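Local structure of putative 5-dehydro-2-deoxygluconokinase (Bacillus halodurans C-125, 2QCV) at residues Asn89-Gln94 / Pro128-Glu133; Ala300-Ser305 / Val316-Ala321; Met116-Val121 / Arg179-Glu184; Glu224-Leu229 / Glu235-Lys240. The protein probably catalyses the ATP-dependent phosphorylation of 5-dehydro-2-deoxy-D-gluconate, a step in the breakdown of myo-inositol to acetyl-CoA. All coordinates share one frame; numbering follows the deposited sequence.

Contact 1. Residues Asn89-Gln94 / Pro128-Glu133; sequences NLVVDQ and PEEVNE
Val91, on the short strand 90-92, faces Glu130 in the 3-10 turn 128-130 with their CA atoms 7.4 Å apart, and Asn89 lies 8.0 Å from Asn132, CA to CA. No direct hydrogen bond joins the segments; side chains and one water span the interval. Both methyls of Val91 face the carboxylate of Glu130: CG1 rests 3.7 Å from OE1, while CG2 comes to 3.8 Å from OE2. With chi1 of 51°, CG1 is wedged between the backbone N and the carbonyl carbon, and the methyls spread across the acid group. OE2 forms a salt bridge with Lys66, and OE1 accepts a hydrogen bond from the backbone N of Ser127. A glycine here removes both methyls and would probably open a gap beside the Glu130 carboxylate. Asn89 OD1 lies 3.6 Å from Asn132 CB, the side chains crossing at about a right angle, and accepts from a water at 2.8 Å that also donates to Glu130 O and accepts from Asn132 N. Asn132 N-caps helix 133-136, its OD1 bonding weakly to the N atoms of Ala134 and Tyr135. Here the outermost strand, within this chain, of the large alpha/beta sheet meets a capped helix start.

Contact 2. Residues Ala300-Ser305 / Val316-Ala321; sequences ASIVVS and VEEIEA
Ile302 buries the most surface in this helix pair, and its closest approaches are all made by one methyl, CD1. Its CG1 lies anti to the carbonyl carbon (chi1 -68°) and the chain then runs extended (chi2 164°), which carries CD1 across to the backbone of helix 316-325. There CD1 sits 3.6 Å from Glu318 O and 3.7 Å from Ile319 N, so the methyl lies against the peptide link between these two residues. Glu318, second in buried area, adds its CB at 3.8 Å from Ile302 CD1, so it is the aliphatic root of this acid that makes the contact. Its polar end turns to the start of its helix: OE1 accepts from the backbone N of Ser315, just before the first turn, and a long, weak ion pair links it to Lys306. Ile319 gives less, its CG1 standing 4.0 Å from Ile302 CD1. No hydrogen bond crosses the pair, and the fit rests on van der Waals contact with one apolar tip. Around it, Leu322 of helix 316-325 continues the packing on Ile302 and Ser301. Ile319 turns to Ala298 and Tyr295 of helix 289-305 and to Ala278 of helix 271-284, joining three helices near the C terminus.

Contact 3. Residues Met116-Val121 / Arg179-Glu184; sequences MYRQDV and RPYSWE
Arg118 reaches from just beyond strand 111-117 to Tyr181 and Ser182 in the 3-10 turn 180-182. CG leaves CB between the backbone N and the carbonyl carbon (chi1 69°), and the extended chi2 then sets CD 3.4 Å from Tyr181 O and 3.8 Å from Ser182 OG. A bend at chi3 (81°) swings the head along the turn, where NE passes 3.6 Å from Tyr181 O without a hydrogen bond. CZ follows at 3.5 Å from Tyr181 CB, and NH2 closes to 3.3 Å from the same carbon. That methylene covers one face of the guanidinium; Met116 O lies over the opposite face. The phenol plane is 30° from the guanidinium, which meets the ring only obliquely. The contact joins the small four-stranded sheet, which in PfkB kinases forms the lid, to the loop after strand 171-175 of the large sheet. Were an alanine here, Tyr181 CB would probably lose the flat group that covers it. Lys98 of the third subunit also packs on Arg118. Lacking a direct hydrogen bond, the contact rests on dispersion and shape; Tyr181 O may favour the cation, while the like charge of Arg179, its NE 6.6 Å from Arg118 NE, may slightly oppose it.

Contact 4. Residues Glu224-Leu229 / Glu235-Lys240; sequences ETIRYL and ELIVIK
Ile226 and Leu229 on the helix and Ile237 on the strand form an apolar helix-on-sheet contact in a beta-alpha-beta unit. The chain leaves strand 202-206, passes through helices 207-213 and 222-229, and returns as the parallel neighbour 236-240 in the central sheet of this ribokinase-type kinase. The short helix and strand axes approach to 9.9 Å and run nearly antiparallel, at 154°, the spacing of one layer of interlocked side chains. Ile237 makes the most contacts: its CD1 lies 3.6 Å from Leu229 CB and 3.9 Å from Ile226 CG2. The second torsion of Ile237, 167°, extends the chain and thrusts this methyl at the helix. Ile226 holds CG2 anti to its carbonyl carbon, beside the backbone N, and thereby turns that methyl to the strand while its longer branch leads off. Phe210 of helix 207-213 extends the apolar layer over Ile237 and Ile239, and Tyr249 of strand 246-250 touches Ile226 and Ile239. Thr225 divides its roles: OG1 is within hydrogen-bonding distance of Glu214, Arg207 and the carbonyl of Asp221, which leaves the methyl for the sheet. There Thr225 CG2 and Ile239 CD1 reach toward each other, tip to tip, 4.0 Å apart.

From the N terminus, 89-94 opens first and 116-121 follows before 128-133 closes contact 1; contact 3 closes only at 179-184, so these two cross. Their nearest atoms are about 6 Å apart without touching. Contact 1 brings the loop ahead of helix 133-136 to the strand that is outermost, within this chain, in the large sheet, whereas contact 3 links the small four-stranded sheet to the loop after strand 171-175. The rest is in series: contact 4 closes a tight helix-strand connection in the large sheet, its centre about 32 Å from that of contact 1, and contact 2 then folds the last helix onto 289-305, across the chain's centre from contacts 1 and 3.

Contact 1. Residues Asn89-Gln94 / Pro128-Glu133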
# COMPACT_ATOMS: atom_id res chain seq x y z
N ASN A 89 9.59 -3.68 -28.33
CA ASN A 89 9.40 -2.69 -27.26
C ASN A 89 8.42 -3.17 -26.18
O ASN A 89 7.83 -2.40 -25.41
CB ASN A 89 8.96 -1.35 -27.88
CG ASN A 89 10.15 -0.55 -28.42
OD1 ASN A 89 10.42 0.53 -27.92
ND2 ASN A 89 10.87 -1.08 -29.44
N LEU A 90 8.26 -4.49 -26.10
CA LEU A 90 7.65 -5.09 -24.95
C LEU A 90 8.72 -5.15 -23.89
O LEU A 90 9.84 -5.60 -24.15
CB LEU A 90 7.15 -6.48 -25.24
CG LEU A 90 5.96 -6.65 -26.13
CD1 LEU A 90 5.54 -8.15 -26.06
CD2 LEU A 90 4.84 -5.75 -25.70
N VAL A 91 8.43 -4.66 -22.71
CA VAL A 91 9.40 -4.66 -21.64
C VAL A 91 8.98 -5.67 -20.59
O VAL A 91 7.81 -5.74 -20.21
CB VAL A 91 9.62 -3.23 -21.05
CG1 VAL A 91 8.31 -2.57 -20.69
CG2 VAL A 91 10.55 -3.27 -19.82
N VAL A 92 9.94 -6.43 -20.08
CA VAL A 92 9.63 -7.43 -19.05
C VAL A 92 9.76 -6.83 -17.66
O VAL A 92 10.78 -6.26 -17.27
CB VAL A 92 10.48 -8.68 -19.19
CG1 VAL A 92 10.13 -9.71 -18.10
CG2 VAL A 92 10.31 -9.25 -20.55
N ASP A 93 8.68 -6.92 -16.90
CA ASP A 93 8.62 -6.42 -15.54
C ASP A 93 9.59 -7.20 -14.68
O ASP A 93 9.65 -8.42 -14.76
CB ASP A 93 7.21 -6.60 -15.00
CG ASP A 93 7.04 -6.12 -13.57
OD1 ASP A 93 7.28 -6.90 -12.62
OD2 ASP A 93 6.63 -4.95 -13.38
N GLN A 94 10.36 -6.49 -13.87
CA GLN A 94 11.38 -7.12 -13.02
C GLN A 94 11.05 -7.00 -11.54
O GLN A 94 11.95 -7.17 -10.71
CB GLN A 94 12.78 -6.52 -13.29
CG GLN A 94 13.29 -6.61 -14.74
CD GLN A 94 13.50 -8.04 -15.23
OE1 GLN A 94 13.84 -8.94 -14.47
NE2 GLN A 94 13.28 -8.25 -16.52
N PRO A 128 7.57 6.07 -18.10
CA PRO A 128 8.13 6.97 -19.15
C PRO A 128 9.52 6.58 -19.68
O PRO A 128 9.76 6.69 -20.88
CB PRO A 128 8.18 8.31 -18.43
CG PRO A 128 7.07 8.27 -17.45
CD PRO A 128 7.05 6.84 -16.93
N GLU A 129 10.40 6.08 -18.81
CA GLU A 129 11.74 5.70 -19.25
C GLU A 129 11.72 4.52 -20.22
O GLU A 129 12.70 4.25 -20.91
CB GLU A 129 12.63 5.39 -18.05
CG GLU A 129 12.31 4.06 -17.41
N GLU A 130 10.59 3.82 -20.32
CA GLU A 130 10.47 2.67 -21.22
C GLU A 130 9.80 3.02 -22.56
O GLU A 130 9.60 2.15 -23.41
CB GLU A 130 9.68 1.59 -20.52
CG GLU A 130 10.43 1.05 -19.33
CD GLU A 130 9.60 0.33 -18.33
OE1 GLU A 130 8.36 0.37 -18.41
OE2 GLU A 130 10.22 -0.30 -17.42
N VAL A 131 9.43 4.28 -22.72
CA VAL A 131 8.84 4.81 -23.95
C VAL A 131 9.93 5.43 -24.84
O VAL A 131 10.58 6.39 -24.47
CB VAL A 131 7.80 5.85 -23.64
CG1 VAL A 131 7.18 6.41 -24.93
CG2 VAL A 131 6.73 5.25 -22.74
N ASN A 132 10.10 4.84 -26.03
CA ASN A 132 11.21 5.14 -26.94
C ASN A 132 10.77 6.00 -28.15
O ASN A 132 10.02 5.53 -29.02
CB ASN A 132 11.84 3.84 -27.42
CG ASN A 132 13.17 4.05 -28.16
OD1 ASN A 132 13.32 4.99 -28.92
ND2 ASN A 132 14.14 3.18 -27.90
N GLU A 133 11.27 7.22 -28.22
CA GLU A 133 10.97 8.11 -29.35
C GLU A 133 11.38 7.56 -30.70
O GLU A 133 10.64 7.76 -31.67
CB GLU A 133 11.57 9.50 -29.12
CG GLU A 133 11.21 10.53 -30.16
CD GLU A 133 11.56 11.93 -29.71
OE1 GLU A 133 12.18 12.07 -28.61
OE2 GLU A 133 11.16 12.86 -30.42
O HOH W 1 8.96 2.26 -26.30

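Contact 2. Residues Ala300-Ser305 / Val316-Ala321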
# COMPACT_ATOMS: atom_id res chain seq x y z
N ALA A 300 -16.52 -5.75 -36.31
CA ALA A 300 -17.24 -5.93 -35.03
C ALA A 300 -18.27 -7.02 -35.06
O ALA A 300 -18.34 -7.85 -34.14
CB ALA A 300 -17.89 -4.63 -34.59
N SER A 301 -19.08 -7.03 -36.11
CA SER A 301 -20.07 -8.07 -36.26
C SER A 301 -19.45 -9.47 -36.36
O SER A 301 -19.94 -10.39 -35.76
CB SER A 301 -20.93 -7.81 -37.49
OG SER A 301 -21.69 -8.95 -37.87
N ILE A 302 -18.37 -9.61 -37.10
CA ILE A 302 -17.80 -10.94 -37.33
C ILE A 302 -17.19 -11.46 -36.04
O ILE A 302 -17.37 -12.65 -35.68
CB ILE A 302 -16.73 -10.87 -38.43
CG1 ILE A 302 -17.37 -10.57 -39.76
CG2 ILE A 302 -15.97 -12.22 -38.54
CD1 ILE A 302 -16.38 -10.13 -40.83
N VAL A 303 -16.49 -10.60 -35.32
CA VAL A 303 -15.79 -11.06 -34.11
C VAL A 303 -16.77 -11.54 -33.06
O VAL A 303 -16.47 -12.51 -32.34
CB VAL A 303 -14.77 -10.01 -33.59
CG1 VAL A 303 -15.47 -8.91 -32.85
CG2 VAL A 303 -13.70 -10.69 -32.75
N VAL A 304 -17.97 -10.95 -32.97
CA VAL A 304 -18.94 -11.38 -31.93
C VAL A 304 -19.77 -12.60 -32.33
O VAL A 304 -20.48 -13.16 -31.49
CB VAL A 304 -19.87 -10.23 -31.49
CG1 VAL A 304 -19.04 -9.04 -31.09
CG2 VAL A 304 -20.85 -9.84 -32.60
N SER A 305 -19.67 -13.01 -33.59
CA SER A 305 -20.50 -14.09 -34.13
C SER A 305 -19.68 -15.34 -34.48
O SER A 305 -20.24 -16.44 -34.57
CB SER A 305 -21.25 -13.62 -35.37
OG SER A 305 -20.37 -13.53 -36.46
N VAL A 316 -9.67 -9.59 -44.00
CA VAL A 316 -10.15 -8.59 -44.99
C VAL A 316 -11.24 -9.20 -45.89
O VAL A 316 -12.29 -8.57 -46.15
CB VAL A 316 -9.02 -8.05 -45.87
CG1 VAL A 316 -9.58 -7.25 -47.06
CG2 VAL A 316 -8.08 -7.19 -45.07
N GLU A 317 -11.00 -10.42 -46.37
CA GLU A 317 -12.00 -11.12 -47.20
C GLU A 317 -13.35 -11.31 -46.49
O GLU A 317 -14.39 -11.10 -47.11
CB GLU A 317 -11.45 -12.48 -47.63
CG GLU A 317 -10.28 -12.38 -48.61
CD GLU A 317 -8.94 -11.98 -47.98
OE1 GLU A 317 -8.75 -12.11 -46.74
OE2 GLU A 317 -8.07 -11.53 -48.76
N GLU A 318 -13.33 -11.71 -45.22
CA GLU A 318 -14.57 -11.89 -44.47
C GLU A 318 -15.29 -10.56 -44.29
O GLU A 318 -16.50 -10.48 -44.45
CB GLU A 318 -14.33 -12.48 -43.08
CG GLU A 318 -13.99 -13.93 -43.08
CD GLU A 318 -13.57 -14.42 -41.72
OE1 GLU A 318 -12.86 -13.69 -40.99
OE2 GLU A 318 -13.95 -15.57 -41.38
N ILE A 319 -14.53 -9.52 -43.93
CA ILE A 319 -15.09 -8.16 -43.77
C ILE A 319 -15.73 -7.72 -45.08
O ILE A 319 -16.86 -7.27 -45.09
CB ILE A 319 -14.01 -7.13 -43.31
CG1 ILE A 319 -13.57 -7.43 -41.87
CG2 ILE A 319 -14.53 -5.67 -43.45
CD1 ILE A 319 -12.25 -6.80 -41.44
N GLU A 320 -15.02 -7.86 -46.18
CA GLU A 320 -15.51 -7.37 -47.48
C GLU A 320 -16.76 -8.13 -47.99
O GLU A 320 -17.68 -7.52 -48.55
CB GLU A 320 -14.38 -7.30 -48.49
CG GLU A 320 -13.44 -6.17 -48.13
CD GLU A 320 -12.20 -6.06 -48.99
OE1 GLU A 320 -11.91 -7.00 -49.76
OE2 GLU A 320 -11.50 -5.01 -48.88
N ALA A 321 -16.79 -9.43 -47.75
CA ALA A 321 -17.94 -10.24 -48.10
C ALA A 321 -19.19 -9.79 -47.30
O ALA A 321 -20.32 -9.78 -47.82
CB ALA A 321 -17.62 -11.70 -47.84

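Contact 3. Residues Met116-Val121 / Arg179-Glu184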
# COMPACT_ATOMS: atom_id res chain seq x y z
N MSE A 116 -12.37 -9.68 -13.70
CA MSE A 116 -11.05 -9.16 -14.00
C MSE A 116 -10.09 -9.21 -12.82
O MSE A 116 -10.46 -8.90 -11.69
CB MSE A 116 -11.17 -7.70 -14.47
CG MSE A 116 -9.88 -7.10 -14.97
SE MSE A 116 -9.50 -7.60 -16.87
CE MSE A 116 -7.53 -7.16 -16.95
N TYR A 117 -8.86 -9.63 -13.09
CA TYR A 117 -7.75 -9.52 -12.15
C TYR A 117 -6.90 -8.35 -12.69
O TYR A 117 -6.26 -8.48 -13.72
CB TYR A 117 -6.95 -10.83 -12.14
CG TYR A 117 -7.65 -11.89 -11.31
CD1 TYR A 117 -8.87 -12.44 -11.72
CD2 TYR A 117 -7.10 -12.32 -10.12
CE1 TYR A 117 -9.50 -13.40 -10.95
CE2 TYR A 117 -7.73 -13.28 -9.33
CZ TYR A 117 -8.93 -13.81 -9.76
OH TYR A 117 -9.54 -14.74 -8.96
N ARG A 118 -7.00 -7.19 -12.03
CA ARG A 118 -6.40 -5.92 -12.56
C ARG A 118 -5.49 -5.19 -11.57
O ARG A 118 -4.78 -4.25 -11.95
CB ARG A 118 -7.50 -4.97 -13.01
CG ARG A 118 -8.31 -4.42 -11.86
CD ARG A 118 -9.38 -3.42 -12.32
NE ARG A 118 -10.59 -4.05 -12.83
CZ ARG A 118 -11.50 -4.66 -12.07
NH1 ARG A 118 -11.32 -4.78 -10.75
NH2 ARG A 118 -12.58 -5.18 -12.64
N GLN A 119 -5.45 -5.62 -10.31
CA GLN A 119 -4.66 -4.89 -9.30
C GLN A 119 -3.16 -5.10 -9.43
O GLN A 119 -2.65 -6.23 -9.41
CB GLN A 119 -5.11 -5.24 -7.87
CG GLN A 119 -4.13 -4.76 -6.78
CD GLN A 119 -4.57 -5.08 -5.38
OE1 GLN A 119 -5.67 -4.74 -4.99
NE2 GLN A 119 -3.71 -5.75 -4.61
N ASP A 120 -2.42 -3.99 -9.55
CA ASP A 120 -0.95 -4.04 -9.61
C ASP A 120 -0.45 -4.97 -10.69
O ASP A 120 0.59 -5.63 -10.54
CB ASP A 120 -0.36 -4.42 -8.25
CG ASP A 120 -0.53 -3.31 -7.24
OD1 ASP A 120 -0.45 -2.12 -7.63
OD2 ASP A 120 -0.78 -3.62 -6.07
N VAL A 121 -1.16 -4.99 -11.80
CA VAL A 121 -0.74 -5.84 -12.90
C VAL A 121 0.43 -5.20 -13.66
O VAL A 121 0.61 -3.96 -13.61
CB VAL A 121 -1.93 -6.23 -13.83
CG1 VAL A 121 -2.85 -7.16 -13.09
CG2 VAL A 121 -2.67 -5.04 -14.50
N ARG A 179 -13.27 1.20 -18.92
CA ARG A 179 -13.34 0.10 -17.96
C ARG A 179 -13.49 0.75 -16.58
O ARG A 179 -12.50 1.10 -15.96
CB ARG A 179 -12.06 -0.72 -18.04
CG ARG A 179 -11.73 -1.27 -19.43
CD ARG A 179 -12.72 -2.33 -19.87
NE ARG A 179 -12.52 -3.57 -19.14
N PRO A 180 -14.72 0.98 -16.15
CA PRO A 180 -14.95 1.74 -14.91
C PRO A 180 -14.26 1.18 -13.67
O PRO A 180 -13.81 1.94 -12.84
CB PRO A 180 -16.46 1.70 -14.72
CG PRO A 180 -16.96 0.66 -15.62
CD PRO A 180 -16.00 0.58 -16.77
N TYR A 181 -14.14 -0.13 -13.56
CA TYR A 181 -13.50 -0.70 -12.38
C TYR A 181 -11.99 -0.55 -12.36
O TYR A 181 -11.34 -0.82 -11.34
CB TYR A 181 -13.89 -2.15 -12.26
CG TYR A 181 -15.33 -2.27 -11.86
CD1 TYR A 181 -15.73 -2.00 -10.56
CD2 TYR A 181 -16.28 -2.65 -12.77
CE1 TYR A 181 -17.06 -2.11 -10.19
CE2 TYR A 181 -17.60 -2.77 -12.42
CZ TYR A 181 -17.99 -2.50 -11.13
OH TYR A 181 -19.32 -2.61 -10.81
N SER A 182 -11.41 -0.07 -13.46
CA SER A 182 -9.97 0.31 -13.44
C SER A 182 -9.67 1.68 -12.86
O SER A 182 -8.50 2.03 -12.63
CB SER A 182 -9.36 0.25 -14.85
OG SER A 182 -9.32 -1.07 -15.30
N TRP A 183 -10.72 2.45 -12.61
CA TRP A 183 -10.61 3.83 -12.13
C TRP A 183 -11.18 4.02 -10.73
O TRP A 183 -12.02 3.24 -10.27
CB TRP A 183 -11.38 4.76 -13.09
CG TRP A 183 -10.79 4.79 -14.45
CD1 TRP A 183 -11.08 3.95 -15.46
CD2 TRP A 183 -9.84 5.75 -14.97
NE1 TRP A 183 -10.33 4.27 -16.58
CE2 TRP A 183 -9.57 5.38 -16.30
CE3 TRP A 183 -9.19 6.87 -14.43
CZ2 TRP A 183 -8.68 6.08 -17.10
CZ3 TRP A 183 -8.28 7.57 -15.23
CH2 TRP A 183 -8.06 7.19 -16.55
N GLU A 184 -10.75 5.08 -10.07
CA GLU A 184 -11.29 5.40 -8.75
C GLU A 184 -12.65 6.06 -8.83
O GLU A 184 -13.59 5.70 -8.08
CB GLU A 184 -10.29 6.28 -7.97
CG GLU A 184 -8.94 5.60 -7.74
CD GLU A 184 -9.09 4.35 -6.88
OE1 GLU A 184 -9.67 4.49 -5.78
OE2 GLU A 184 -8.67 3.24 -7.30

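Contact 4. Residues Glu224-Leu229 / Glu235-Lys240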
# COMPACT_ATOMS: atom_id res chain seq x y z
N GLU A 224 -22.56 18.94 -29.68
CA GLU A 224 -21.86 19.63 -28.61
C GLU A 224 -20.49 19.03 -28.35
O GLU A 224 -19.53 19.76 -28.10
CB GLU A 224 -22.71 19.64 -27.33
CG GLU A 224 -23.94 20.55 -27.46
CD GLU A 224 -23.54 21.96 -27.92
OE1 GLU A 224 -22.73 22.60 -27.21
OE2 GLU A 224 -24.00 22.40 -29.01
N THR A 225 -20.40 17.71 -28.41
CA THR A 225 -19.12 17.02 -28.21
C THR A 225 -18.10 17.52 -29.20
O THR A 225 -16.96 17.82 -28.82
CB THR A 225 -19.30 15.52 -28.39
OG1 THR A 225 -20.23 15.07 -27.39
CG2 THR A 225 -17.99 14.75 -28.32
N ILE A 226 -18.46 17.56 -30.48
CA ILE A 226 -17.50 17.93 -31.50
C ILE A 226 -17.23 19.43 -31.49
O ILE A 226 -16.12 19.83 -31.78
CB ILE A 226 -17.90 17.43 -32.92
CG1 ILE A 226 -19.05 18.27 -33.48
CG2 ILE A 226 -18.13 15.88 -32.89
CD1 ILE A 226 -19.67 17.78 -34.78
N ARG A 227 -18.22 20.24 -31.13
CA ARG A 227 -17.99 21.69 -31.02
C ARG A 227 -16.89 21.97 -29.98
O ARG A 227 -16.05 22.83 -30.17
CB ARG A 227 -19.28 22.43 -30.66
CG ARG A 227 -19.15 23.93 -30.49
CD ARG A 227 -20.54 24.58 -30.16
N TYR A 228 -16.92 21.20 -28.89
CA TYR A 228 -15.90 21.23 -27.85
C TYR A 228 -14.52 20.75 -28.36
O TYR A 228 -13.55 21.51 -28.37
CB TYR A 228 -16.39 20.43 -26.58
CG TYR A 228 -15.30 19.80 -25.75
CD1 TYR A 228 -14.22 20.55 -25.29
CD2 TYR A 228 -15.38 18.46 -25.38
CE1 TYR A 228 -13.22 19.96 -24.55
CE2 TYR A 228 -14.40 17.87 -24.64
CZ TYR A 228 -13.30 18.62 -24.22
OH TYR A 228 -12.32 18.04 -23.48
N LEU A 229 -14.44 19.51 -28.85
CA LEU A 229 -13.14 18.94 -29.17
C LEU A 229 -12.48 19.58 -30.38
O LEU A 229 -11.25 19.63 -30.45
CB LEU A 229 -13.26 17.43 -29.38
CG LEU A 229 -13.43 16.64 -28.09
CD1 LEU A 229 -13.63 15.20 -28.44
CD2 LEU A 229 -12.22 16.83 -27.14
N GLU A 235 -8.98 16.24 -35.51
CA GLU A 235 -9.45 16.49 -36.89
C GLU A 235 -10.54 15.49 -37.29
O GLU A 235 -11.26 15.73 -38.23
CB GLU A 235 -8.25 16.37 -37.86
CG GLU A 235 -7.80 14.91 -38.07
CD GLU A 235 -6.38 14.72 -38.71
OE1 GLU A 235 -5.70 15.73 -38.94
OE2 GLU A 235 -6.01 13.53 -39.01
N LEU A 236 -10.71 14.42 -36.51
CA LEU A 236 -11.67 13.35 -36.78
C LEU A 236 -12.16 12.76 -35.50
O LEU A 236 -11.36 12.33 -34.67
CB LEU A 236 -11.04 12.23 -37.63
CG LEU A 236 -11.91 11.02 -38.01
CD1 LEU A 236 -13.17 11.39 -38.90
CD2 LEU A 236 -11.05 9.99 -38.70
N ILE A 237 -13.48 12.71 -35.34
CA ILE A 237 -14.08 12.16 -34.13
C ILE A 237 -15.10 11.14 -34.56
O ILE A 237 -15.98 11.43 -35.40
CB ILE A 237 -14.75 13.30 -33.28
CG1 ILE A 237 -13.72 14.36 -32.90
CG2 ILE A 237 -15.51 12.74 -32.07
CD1 ILE A 237 -14.28 15.65 -32.34
N VAL A 238 -14.96 9.93 -34.04
CA VAL A 238 -15.88 8.83 -34.36
C VAL A 238 -16.68 8.44 -33.13
O VAL A 238 -16.12 8.05 -32.11
CB VAL A 238 -15.12 7.62 -34.93
CG1 VAL A 238 -16.10 6.49 -35.22
CG2 VAL A 238 -14.28 8.04 -36.21
N ILE A 239 -18.00 8.58 -33.19
CA ILE A 239 -18.85 8.33 -32.03
C ILE A 239 -19.78 7.16 -32.38
O ILE A 239 -20.55 7.25 -33.34
CB ILE A 239 -19.69 9.60 -31.61
CG1 ILE A 239 -18.78 10.86 -31.49
CG2 ILE A 239 -20.52 9.32 -30.31
CD1 ILE A 239 -19.47 12.15 -31.02
N LYS A 240 -19.68 6.07 -31.62
CA LYS A 240 -20.42 4.83 -31.90
C LYS A 240 -21.63 4.69 -31.00
O LYS A 240 -21.59 4.96 -29.78
CB LYS A 240 -19.51 3.64 -31.69
CG LYS A 240 -18.19 3.75 -32.48
CD LYS A 240 -17.27 2.62 -32.12
CE LYS A 240 -16.56 2.82 -30.81
NZ LYS A 240 -15.94 1.52 -30.34